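PDB 2CX0: PUA domain-containing protein from Aeropyrum pernix, which is of unknown function but carries a PUA domain and therefore probably binds RNA, perhaps in translation initiation. Local coordinates for residues K21-L26 with A43-V48; P139-V144 with V165-R170. One frame throughout, in Å; residues are numbered along the deposited sequence.

In the fold
Contact 1 sets helix 20-30 against the start of strand 45-51 in the N-terminal pre-PUA region, whereas contact 2 pairs two neighbouring strands, 138-145 and 163-170, inside the PUA domain. Their centres lie about 24 Å apart and their nearest atoms about 14 Å, so the two do not touch. Contact 2 is close to the middle of the molecule, about 6 Å from the centre of the chain, and contact 1 is farther out, at about 18 Å. Strand 76-78, the last of the N-terminal sheet, and helix 80-86 bring Tyr77, Pro78, Leu80 and Leu83 onto the side chains of contact 2, so the PUA strands there pack directly against the N-terminal half.

Contact 1: K21-L26 with A43-V48; sequences KERRSL and ADLRLV
Arg23 on helix 20-30 and Leu45 at the start of strand 45-51 have the nearest CA atoms of the two segments, 7.5 Å apart, so the helix reaches across through side chains, one of which bonds to a backbone carbonyl. The helix packs on the antiparallel sheet of the N-terminal region through this arginine fork and a leucine pair. Arg23 CG, anti to the backbone N (chi1 175°), lies 3.6 Å from Leu45 CD2. The guanidinium grips a single carbonyl end-on: NH2 lies 2.9 Å from Ala43 O and NH1 3.1 Å from that same atom. The oxygen sits only 5° out of the guanidinium plane, so both N-H groups converge on it. This fork fixes the rotation of the planar group and ties the helix to the loop two residues before the strand begins. Leu45 crosses the arginine at about a right angle and lays CD2 over one guanidinium face, towards its rim, 3.2 Å from Arg23 NH1. The same methyl meets Leu26 CD2 at 4.1 Å, where the polar grip gives way to apolar packing. An alanine in place of Arg23 would probably leave Ala43 O without these two donors and uncover the Leu45 methyl. Leu45 also packs on Leu18 and Phe39, Leu26 reaches Ile60 of strand 56-62, and Glu22 forms a salt bridge with Arg16, joining the helix to three successive strands.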
ATOM      1  N   LYS A  21      -2.801  22.536   8.854  1.00 19.14           N
ATOM      2  CA  LYS A  21      -1.954  21.840   9.829  1.00 25.68           C
ATOM      3  C   LYS A  21      -1.920  20.322   9.511  1.00 26.99           C
ATOM      4  O   LYS A  21      -0.895  19.673   9.662  1.00 23.58           O
ATOM      5  CB  LYS A  21      -2.500  22.025  11.244  1.00 26.84           C
ATOM      6  CG  LYS A  21      -1.658  21.350  12.337  1.00 33.30           C
ATOM      7  CD  LYS A  21      -2.277  21.596  13.735  1.00 39.93           C
ATOM      8  CE  LYS A  21      -1.518  20.843  14.834  1.00 45.70           C
ATOM      9  NZ  LYS A  21      -2.124  21.010  16.187  1.00 46.22           N
ATOM     10  N   GLU A  22      -3.066  19.774   9.100  1.00 23.11           N
ATOM     11  CA  GLU A  22      -3.151  18.356   8.776  1.00 25.25           C
ATOM     12  C   GLU A  22      -2.282  18.031   7.556  1.00 23.49           C
ATOM     13  O   GLU A  22      -1.673  16.987   7.496  1.00 28.03           O
ATOM     14  CB  GLU A  22      -4.622  17.931   8.521  1.00 23.20           C
ATOM     15  CG  GLU A  22      -5.484  17.914   9.767  1.00 29.04           C
ATOM     16  CD  GLU A  22      -6.947  17.520   9.472  1.00 33.75           C
ATOM     17  OE1 GLU A  22      -7.576  18.164   8.587  1.00 25.00           O
ATOM     18  OE2 GLU A  22      -7.456  16.578  10.125  1.00 31.24           O
ATOM     19  N   ARG A  23      -2.241  18.900   6.562  1.00 22.29           N
ATOM     20  CA  ARG A  23      -1.415  18.625   5.409  1.00 22.73           C
ATOM     21  C   ARG A  23       0.052  18.625   5.835  1.00 22.40           C
ATOM     22  O   ARG A  23       0.855  17.784   5.389  1.00 18.38           O
ATOM     23  CB  ARG A  23      -1.653  19.686   4.336  1.00 23.93           C
ATOM     24  CG  ARG A  23      -0.746  19.566   3.122  1.00 30.11           C
ATOM     25  CD  ARG A  23      -0.799  20.846   2.236  1.00 34.83           C
ATOM     26  NE  ARG A  23      -2.107  20.955   1.588  1.00 41.22           N
ATOM     27  CZ  ARG A  23      -2.400  20.383   0.418  1.00 44.77           C
ATOM     28  NH1 ARG A  23      -1.474  19.680  -0.228  1.00 36.89           N
ATOM     29  NH2 ARG A  23      -3.628  20.480  -0.089  1.00 43.24           N
ATOM     30  N   ARG A  24       0.433  19.585   6.676  1.00 22.24           N
ATOM     31  CA  ARG A  24       1.821  19.658   7.154  1.00 23.48           C
ATOM     32  C   ARG A  24       2.203  18.380   7.908  1.00 19.80           C
ATOM     33  O   ARG A  24       3.256  17.759   7.670  1.00 24.11           O
ATOM     34  CB  ARG A  24       2.013  20.870   8.092  1.00 28.19           C
ATOM     35  CG  ARG A  24       1.843  22.153   7.358  1.00 37.95           C
ATOM     36  CD  ARG A  24       2.009  23.475   8.149  1.00 44.22           C
ATOM     37  NE  ARG A  24       2.169  24.449   7.071  1.00 51.14           N
ATOM     38  CZ  ARG A  24       3.322  25.015   6.702  1.00 53.57           C
ATOM     39  NH1 ARG A  24       3.354  25.851   5.667  1.00 51.74           N
ATOM     40  NH2 ARG A  24       4.422  24.827   7.422  1.00 52.79           N
ATOM     41  N   SER A  25       1.353  18.009   8.842  1.00 18.72           N
ATOM     42  CA  SER A  25       1.587  16.813   9.610  1.00 21.08           C
ATOM     43  C   SER A  25       1.726  15.558   8.698  1.00 24.43           C
ATOM     44  O   SER A  25       2.581  14.697   8.919  1.00 19.88           O
ATOM     45  CB  SER A  25       0.428  16.619  10.561  1.00 22.08           C
ATOM     46  OG  SER A  25       0.551  15.347  11.149  1.00 24.01           O
ATOM     47  N   LEU A  26       0.866  15.465   7.691  1.00 19.59           N
ATOM     48  CA  LEU A  26       0.902  14.335   6.787  1.00 20.79           C
ATOM     49  C   LEU A  26       2.275  14.254   6.114  1.00 21.28           C
ATOM     50  O   LEU A  26       2.878  13.192   6.078  1.00 17.82           O
ATOM     51  CB  LEU A  26      -0.176  14.474   5.722  1.00 22.65           C
ATOM     52  CG  LEU A  26      -0.108  13.388   4.629  1.00 19.55           C
ATOM     53  CD1 LEU A  26      -0.366  11.942   5.228  1.00 17.34           C
ATOM     54  CD2 LEU A  26      -1.188  13.724   3.613  1.00 21.46           C
ATOM     55  N   ALA A  43      -1.400  19.599  -4.580  1.00 36.45           N
ATOM     56  CA  ALA A  43      -2.418  18.596  -4.793  1.00 30.16           C
ATOM     57  C   ALA A  43      -3.557  18.799  -3.773  1.00 21.16           C
ATOM     58  O   ALA A  43      -3.337  19.203  -2.651  1.00 26.14           O
ATOM     59  CB  ALA A  43      -1.810  17.173  -4.620  1.00 20.22           C
ATOM     60  N   ASP A  44      -4.759  18.499  -4.206  1.00 17.91           N
ATOM     61  CA  ASP A  44      -5.958  18.564  -3.399  1.00 23.07           C
ATOM     62  C   ASP A  44      -6.027  17.309  -2.486  1.00 26.00           C
ATOM     63  O   ASP A  44      -6.156  16.148  -2.961  1.00 25.09           O
ATOM     64  CB  ASP A  44      -7.127  18.567  -4.338  1.00 26.40           C
ATOM     65  CG  ASP A  44      -8.397  18.924  -3.660  1.00 35.53           C
ATOM     66  OD1 ASP A  44      -8.415  19.006  -2.408  1.00 45.68           O
ATOM     67  OD2 ASP A  44      -9.395  19.114  -4.380  1.00 46.79           O
ATOM     68  N   LEU A  45      -5.971  17.552  -1.193  1.00 18.88           N
ATOM     69  CA  LEU A  45      -5.954  16.483  -0.190  1.00 15.83           C
ATOM     70  C   LEU A  45      -7.248  16.516   0.594  1.00 20.19           C
ATOM     71  O   LEU A  45      -7.602  17.544   1.182  1.00 19.23           O
ATOM     72  CB  LEU A  45      -4.775  16.699   0.768  1.00 20.88           C
ATOM     73  CG  LEU A  45      -3.395  16.048   0.605  1.00 34.06           C
ATOM     74  CD1 LEU A  45      -3.088  15.759  -0.875  1.00 30.82           C
ATOM     75  CD2 LEU A  45      -2.320  16.960   1.288  1.00 26.86           C
ATOM     76  N   ARG A  46      -7.964  15.401   0.600  1.00 16.94           N
ATOM     77  CA  ARG A  46      -9.215  15.305   1.340  1.00 15.25           C
ATOM     78  C   ARG A  46      -9.231  14.015   2.172  1.00 16.36           C
ATOM     79  O   ARG A  46      -8.586  13.017   1.848  1.00 19.10           O
ATOM     80  CB  ARG A  46     -10.416  15.312   0.367  1.00 21.60           C
ATOM     81  CG  ARG A  46     -10.504  16.565  -0.540  1.00 24.07           C
ATOM     82  CD  ARG A  46     -11.751  16.571  -1.442  1.00 26.91           C
ATOM     83  NE  ARG A  46     -13.022  16.631  -0.709  1.00 28.87           N
ATOM     84  CZ  ARG A  46     -13.546  17.723  -0.146  1.00 32.90           C
ATOM     85  NH1 ARG A  46     -12.917  18.905  -0.204  1.00 30.26           N
ATOM     86  NH2 ARG A  46     -14.722  17.634   0.452  1.00 35.30           N
ATOM     87  N   LEU A  47      -9.995  14.043   3.226  1.00 14.92           N
ATOM     88  CA  LEU A  47     -10.148  12.899   4.100  1.00 19.28           C
ATOM     89  C   LEU A  47     -11.549  12.365   3.870  1.00 23.60           C
ATOM     90  O   LEU A  47     -12.548  13.102   4.070  1.00 19.38           O
ATOM     91  CB  LEU A  47     -10.020  13.312   5.561  1.00 20.46           C
ATOM     92  CG  LEU A  47     -10.221  12.195   6.582  1.00 22.96           C
ATOM     93  CD1 LEU A  47      -8.981  11.212   6.526  1.00 23.33           C
ATOM     94  CD2 LEU A  47     -10.319  12.835   7.950  1.00 24.12           C
ATOM     95  N   VAL A  48     -11.614  11.116   3.418  1.00 16.91           N
ATOM     96  CA  VAL A  48     -12.899  10.447   3.179  1.00 21.57           C
ATOM     97  C   VAL A  48     -13.112   9.363   4.252  1.00 19.82           C
ATOM     98  O   VAL A  48     -12.252   8.496   4.456  1.00 21.14           O
ATOM     99  CB  VAL A  48     -12.892   9.759   1.831  1.00 20.14           C
ATOM    100  CG1 VAL A  48     -14.176   9.013   1.607  1.00 17.30           C
ATOM    101  CG2 VAL A  48     -12.621  10.811   0.747  1.00 22.58           C
TER

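Contact 2: P139-V144 with V165-R170; sequences PVMVGV and VRRVHR
Val144 and Arg166 form a hydrogen-bonded pair where strands 138-145 and 163-170 run antiparallel in the mixed sheet of the PUA domain, their side chains side by side in the same direction. The ladder shifts by one residue at a classic beta bulge, where the second strand turns a corner; the axes of 139-144 and 165-167 lie at 118°. Val144 and Met141, the latter modelled as selenomethionine, bury the most surface. The Arg166 guanidinium turns one face to Val144, its NH2 lying 4.0 Å from Val144 CB, while Val144 CG2 meets Val168 CG2. On the other face of the sheet, chi2 of -95° turns Met141 SE to within 3.7 Å of Val165 CG1; the two side chains slide past each other in opposite directions. Val165 CG1 also reaches in beside the backbone of Val144. Between these clusters Gly143 comes close alongside the partner strand, with CA 3.1 Å from Arg166 O, where a CB would collide with that oxygen. Tyr77 of strand 76-78 touches Val142, Val144 and Val168. At the bulge Val168 and His169 both face Val142, and Val142 O takes two backbone donors, His169 N and Val168 N, each at 2.9 Å.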
ATOM      1  N   PRO A 139       1.611  -4.121  -8.997  1.00 14.79           N
ATOM      2  CA  PRO A 139       1.705  -4.164  -7.539  1.00 12.52           C
ATOM      3  C   PRO A 139       0.561  -5.055  -7.042  1.00 12.71           C
ATOM      4  O   PRO A 139      -0.602  -4.937  -7.487  1.00 11.65           O
ATOM      5  CB  PRO A 139       1.511  -2.696  -7.118  1.00 13.68           C
ATOM      6  CG  PRO A 139       1.851  -1.928  -8.381  1.00 15.02           C
ATOM      7  CD  PRO A 139       1.265  -2.763  -9.462  1.00 19.18           C
ATOM      8  N   VAL A 140       0.892  -5.995  -6.155  1.00 10.62           N
ATOM      9  CA  VAL A 140      -0.167  -6.850  -5.623  1.00 10.50           C
ATOM     10  C   VAL A 140      -0.363  -6.730  -4.101  1.00 13.75           C
ATOM     11  O   VAL A 140      -1.401  -7.140  -3.557  1.00 11.88           O
ATOM     12  CB  VAL A 140       0.068  -8.371  -6.001  1.00 16.04           C
ATOM     13  CG1 VAL A 140       0.055  -8.533  -7.525  1.00 20.41           C
ATOM     14  CG2 VAL A 140       1.394  -8.821  -5.500  1.00 18.44           C
HETATM   15  N   MSE A 141       0.641  -6.207  -3.395  1.00 13.84           N
HETATM   16  CA  MSE A 141       0.508  -6.086  -1.955  1.00 10.85           C
HETATM   17  C   MSE A 141       1.475  -5.007  -1.437  1.00 10.79           C
HETATM   18  O   MSE A 141       2.537  -4.752  -2.014  1.00 10.46           O
HETATM   19  CB  MSE A 141       0.824  -7.428  -1.304  1.00  9.09           C
HETATM   20  CG  MSE A 141       0.814  -7.438   0.305  1.00  6.93           C
HETATM   21 SE   MSE A 141       2.638  -7.160   1.010  1.00 14.46          SE
HETATM   22  CE  MSE A 141       3.196  -9.074   0.932  1.00 11.38           C
ATOM     23  N   VAL A 142       1.058  -4.365  -0.350  1.00  9.86           N
ATOM     24  CA  VAL A 142       1.852  -3.352   0.344  1.00  9.62           C
ATOM     25  C   VAL A 142       2.035  -3.924   1.740  1.00 12.42           C
ATOM     26  O   VAL A 142       1.061  -4.413   2.310  1.00 13.11           O
ATOM     27  CB  VAL A 142       1.074  -1.974   0.432  1.00 13.36           C
ATOM     28  CG1 VAL A 142       1.698  -1.111   1.465  1.00 17.56           C
ATOM     29  CG2 VAL A 142       1.194  -1.248  -0.989  1.00 20.22           C
ATOM     30  N   GLY A 143       3.254  -3.839   2.266  1.00  9.46           N
ATOM     31  CA  GLY A 143       3.525  -4.365   3.587  1.00 13.26           C
ATOM     32  C   GLY A 143       4.851  -3.931   4.223  1.00 13.59           C
ATOM     33  O   GLY A 143       5.479  -2.934   3.839  1.00 15.43           O
ATOM     34  N   VAL A 144       5.258  -4.700   5.234  1.00 13.17           N
ATOM     35  CA  VAL A 144       6.429  -4.360   5.982  1.00 14.59           C
ATOM     36  C   VAL A 144       7.540  -5.370   5.770  1.00 13.84           C
ATOM     37  O   VAL A 144       7.333  -6.585   5.923  1.00 12.87           O
ATOM     38  CB  VAL A 144       6.054  -4.267   7.502  1.00 16.63           C
ATOM     39  CG1 VAL A 144       7.315  -3.849   8.337  1.00  9.95           C
ATOM     40  CG2 VAL A 144       4.881  -3.291   7.704  1.00 18.11           C
ATOM     41  N   VAL A 165       7.955 -10.427   3.618  1.00 11.12           N
ATOM     42  CA  VAL A 165       7.163  -9.176   3.830  1.00 11.42           C
ATOM     43  C   VAL A 165       5.826  -9.525   4.483  1.00 12.25           C
ATOM     44  O   VAL A 165       5.102 -10.441   4.048  1.00 11.88           O
ATOM     45  CB  VAL A 165       6.834  -8.473   2.460  1.00 15.34           C
ATOM     46  CG1 VAL A 165       5.978  -7.186   2.660  1.00 13.86           C
ATOM     47  CG2 VAL A 165       8.185  -8.185   1.689  1.00 14.68           C
ATOM     48  N   ARG A 166       5.513  -8.775   5.521  1.00 11.56           N
ATOM     49  CA  ARG A 166       4.271  -8.957   6.236  1.00 11.04           C
ATOM     50  C   ARG A 166       3.221  -8.142   5.505  1.00 11.90           C
ATOM     51  O   ARG A 166       3.354  -6.911   5.323  1.00 12.03           O
ATOM     52  CB  ARG A 166       4.435  -8.520   7.717  1.00 16.32           C
ATOM     53  CG  ARG A 166       3.147  -8.617   8.526  1.00 20.03           C
ATOM     54  CD  ARG A 166       3.403  -8.631  10.024  1.00 31.98           C
ATOM     55  NE  ARG A 166       4.289  -7.563  10.477  1.00 34.32           N
ATOM     56  CZ  ARG A 166       3.906  -6.301  10.656  1.00 41.46           C
ATOM     57  NH1 ARG A 166       2.644  -5.969  10.406  1.00 41.69           N
ATOM     58  NH2 ARG A 166       4.770  -5.379  11.114  1.00 39.81           N
ATOM     59  N   ARG A 167       2.161  -8.837   5.095  1.00 10.27           N
ATOM     60  CA  ARG A 167       1.071  -8.187   4.381  1.00 14.27           C
ATOM     61  C   ARG A 167       0.341  -7.083   5.207  1.00 16.37           C
ATOM     62  O   ARG A 167       0.040  -7.292   6.386  1.00 14.48           O
ATOM     63  CB  ARG A 167       0.033  -9.276   3.937  1.00 13.96           C
ATOM     64  CG  ARG A 167      -1.291  -8.650   3.432  1.00 12.17           C
ATOM     65  CD  ARG A 167      -2.510  -9.541   3.758  1.00 11.65           C
ATOM     66  NE  ARG A 167      -2.764  -9.566   5.211  1.00 16.09           N
ATOM     67  CZ  ARG A 167      -2.570 -10.607   6.010  1.00 17.83           C
ATOM     68  NH1 ARG A 167      -2.126 -11.755   5.533  1.00 19.54           N
ATOM     69  NH2 ARG A 167      -2.792 -10.477   7.310  1.00 23.92           N
ATOM     70  N   VAL A 168       0.136  -5.899   4.626  1.00 12.03           N
ATOM     71  CA  VAL A 168      -0.681  -4.867   5.287  1.00 11.59           C
ATOM     72  C   VAL A 168      -1.956  -4.627   4.422  1.00 11.09           C
ATOM     73  O   VAL A 168      -3.086  -4.597   4.910  1.00 11.02           O
ATOM     74  CB  VAL A 168       0.102  -3.577   5.444  1.00 11.99           C
ATOM     75  CG1 VAL A 168      -0.848  -2.362   5.803  1.00 14.12           C
ATOM     76  CG2 VAL A 168       1.181  -3.810   6.557  1.00 12.93           C
ATOM     77  N   HIS A 169      -1.768  -4.479   3.119  1.00  9.92           N
ATOM     78  CA  HIS A 169      -2.877  -4.232   2.192  1.00  9.91           C
ATOM     79  C   HIS A 169      -2.577  -4.969   0.881  1.00 13.16           C
ATOM     80  O   HIS A 169      -1.408  -4.976   0.398  1.00 13.41           O
ATOM     81  CB  HIS A 169      -3.030  -2.722   1.946  1.00  9.34           C
ATOM     82  CG  HIS A 169      -3.857  -2.380   0.744  1.00 13.62           C
ATOM     83  ND1 HIS A 169      -3.385  -1.618  -0.306  1.00 18.31           N
ATOM     84  CD2 HIS A 169      -5.161  -2.624   0.474  1.00  7.69           C
ATOM     85  CE1 HIS A 169      -4.378  -1.404  -1.178  1.00  9.66           C
ATOM     86  NE2 HIS A 169      -5.463  -2.006  -0.720  1.00 16.58           N
ATOM     87  N   ARG A 170      -3.611  -5.590   0.281  1.00 11.91           N
ATOM     88  CA  ARG A 170      -3.343  -6.358  -0.925  1.00  9.22           C
ATOM     89  C   ARG A 170      -4.498  -6.336  -1.918  1.00 13.39           C
ATOM     90  O   ARG A 170      -5.620  -5.995  -1.563  1.00 10.75           O
ATOM     91  CB  ARG A 170      -2.992  -7.818  -0.570  1.00 10.24           C
ATOM     92  CG  ARG A 170      -4.092  -8.548   0.262  1.00  7.95           C
ATOM     93  CD  ARG A 170      -5.229  -9.145  -0.586  1.00  8.87           C
ATOM     94  NE  ARG A 170      -6.163  -9.845   0.331  1.00  9.54           N
ATOM     95  CZ  ARG A 170      -7.288 -10.453  -0.051  1.00 15.44           C
ATOM     96  NH1 ARG A 170      -7.626 -10.482  -1.350  1.00 12.14           N
ATOM     97  NH2 ARG A 170      -8.096 -10.974   0.894  1.00 11.23           N
TER